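Local atomic coordinates of MAGE domain-containing protein (Xenopus laevis, PDB entry 7DG2), a protein that probably serves as the Nse3-like MAGE subunit of the Smc5/6 complex, which together with Nse1 shapes the Nse4 protein. Residues Q194-P198 / K199-T203. Numbering follows the deposited sequence.
Sequences QQKDP and KSWTT
Ser200 grips the carbonyl oxygen of Asp197 twice. Its hydroxyl OG donates to Asp197 O over 2.8 Å, tilted only 18° from the carbonyl plane, and its backbone N reaches the same Asp197 O, also at 2.8 Å, from well above that plane. A chi1 of -51° sets OG beside its own backbone N, where the hydroxyl shares the acceptor that the turn already gives to N-H. A second backbone i-to-i+3 bond, Trp201 N to Pro198 O at 3.2 Å, completes the short 3-10 turn that leads to Trp201, the N-cap residue of helix 202-209. Next outward, the ammonium of Lys196 sits above one side of the indole, displaced toward its rim: NZ is 4.2 Å from the centroid of the six-membered ring of Trp201 and 28° off its normal, an off-centre cation-pi contact. The aliphatic chain also touches the ring, Lys196 CD lying 3.8 Å from Trp201 CZ2. The amide of Gln194 borders the benzo part. Trp201 NE1, though buried, finds no polar partner in the model. Trp201 further packs on Leu187 and Ser191 of helix 183-193 and meets Phe7 of the Nse4 chain edge-to-face. The chemistry thus implies a hydrogen-bonded interhelical turn that presents a buried indole to Nse4.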
loop_
_atom_site.group_PDB
_atom_site.type_symbol
_atom_site.label_atom_id
_atom_site.label_comp_id
_atom_site.label_asym_id
_atom_site.label_seq_id
_atom_site.Cartn_x
_atom_site.Cartn_y
_atom_site.Cartn_z
ATOM N N GLN B 194 16.660 24.564 -3.633
ATOM C CA GLN B 194 17.633 25.517 -4.150
ATOM C C GLN B 194 18.220 26.415 -3.068
ATOM O O GLN B 194 18.917 27.382 -3.393
ATOM C CB GLN B 194 16.999 26.345 -5.267
ATOM C CG GLN B 194 16.501 25.479 -6.416
ATOM C CD GLN B 194 16.632 26.170 -7.761
ATOM O OE1 GLN B 194 17.698 26.162 -8.374
ATOM N NE2 GLN B 194 15.550 26.777 -8.218
ATOM N N GLN B 195 17.976 26.099 -1.794
ATOM C CA GLN B 195 18.546 26.830 -0.656
ATOM C C GLN B 195 18.151 28.305 -0.682
ATOM O O GLN B 195 18.958 29.186 -0.373
ATOM C CB GLN B 195 20.070 26.671 -0.600
ATOM C CG GLN B 195 20.522 25.222 -0.494
ATOM C CD GLN B 195 21.974 25.074 -0.094
ATOM O OE1 GLN B 195 22.737 24.342 -0.729
ATOM N NE2 GLN B 195 22.365 25.758 0.975
ATOM N N LYS B 196 16.899 28.573 -1.037
ATOM C CA LYS B 196 16.350 29.917 -1.104
ATOM C C LYS B 196 15.146 30.043 -0.170
ATOM O O LYS B 196 14.730 29.086 0.489
ATOM C CB LYS B 196 15.953 30.268 -2.541
ATOM C CG LYS B 196 17.114 30.218 -3.533
ATOM C CD LYS B 196 16.665 30.687 -4.915
ATOM C CE LYS B 196 17.446 31.919 -5.379
ATOM N NZ LYS B 196 16.956 32.438 -6.692
ATOM N N ASP B 197 14.593 31.251 -0.110
ATOM C CA ASP B 197 13.346 31.500 0.606
ATOM C C ASP B 197 12.211 31.644 -0.396
ATOM O O ASP B 197 12.428 32.152 -1.499
ATOM C CB ASP B 197 13.442 32.768 1.468
ATOM C CG ASP B 197 14.373 32.602 2.672
ATOM O OD1 ASP B 197 14.115 31.726 3.533
ATOM O OD2 ASP B 197 15.372 33.348 2.770
ATOM N N PRO B 198 10.999 31.184 -0.066
ATOM C CA PRO B 198 9.882 31.327 -1.014
ATOM C C PRO B 198 9.693 32.749 -1.531
ATOM O O PRO B 198 9.350 32.930 -2.706
ATOM C CB PRO B 198 8.675 30.850 -0.197
ATOM C CG PRO B 198 9.261 29.872 0.779
ATOM C CD PRO B 198 10.626 30.406 1.131
ATOM N N LYS B 199 9.925 33.763 -0.691
ATOM C CA LYS B 199 9.756 35.142 -1.145
ATOM C C LYS B 199 10.831 35.578 -2.129
ATOM O O LYS B 199 10.670 36.637 -2.746
ATOM C CB LYS B 199 9.723 36.105 0.046
ATOM C CG LYS B 199 8.467 35.989 0.892
ATOM C CD LYS B 199 8.158 37.280 1.647
ATOM C CE LYS B 199 7.326 38.239 0.789
ATOM N NZ LYS B 199 6.897 39.460 1.539
ATOM N N SER B 200 11.910 34.802 -2.296
ATOM C CA SER B 200 12.871 35.083 -3.364
ATOM C C SER B 200 12.193 35.093 -4.728
ATOM O O SER B 200 12.584 35.860 -5.617
ATOM C CB SER B 200 13.997 34.041 -3.370
ATOM O OG SER B 200 14.581 33.887 -2.092
ATOM N N TRP B 201 11.187 34.247 -4.912
ATOM C CA TRP B 201 10.499 34.106 -6.189
ATOM C C TRP B 201 9.228 34.953 -6.186
ATOM O O TRP B 201 8.109 34.443 -6.147
ATOM C CB TRP B 201 10.177 32.637 -6.446
ATOM C CG TRP B 201 11.345 31.717 -6.416
ATOM C CD1 TRP B 201 11.738 30.910 -5.386
ATOM C CD2 TRP B 201 12.263 31.485 -7.481
ATOM N NE1 TRP B 201 12.848 30.187 -5.749
ATOM C CE2 TRP B 201 13.190 30.523 -7.032
ATOM C CE3 TRP B 201 12.387 31.995 -8.778
ATOM C CZ2 TRP B 201 14.235 30.071 -7.828
ATOM C CZ3 TRP B 201 13.425 31.550 -9.565
ATOM C CH2 TRP B 201 14.335 30.595 -9.089
ATOM N N THR B 202 9.430 36.275 -6.261
ATOM C CA THR B 202 8.340 37.235 -6.084
ATOM C C THR B 202 7.136 36.916 -6.962
ATOM O O THR B 202 5.988 36.954 -6.503
ATOM C CB THR B 202 8.840 38.651 -6.387
ATOM O OG1 THR B 202 9.932 38.968 -5.518
ATOM C CG2 THR B 202 7.732 39.659 -6.174
ATOM N N THR B 203 7.378 36.610 -8.235
ATOM C CA THR B 203 6.280 36.362 -9.165
ATOM C C THR B 203 5.502 35.106 -8.785
ATOM O O THR B 203 4.264 35.114 -8.733
ATOM C CB THR B 203 6.827 36.237 -10.586
ATOM O OG1 THR B 203 7.560 37.426 -10.924
ATOM C CG2 THR B 203 5.688 36.036 -11.577
#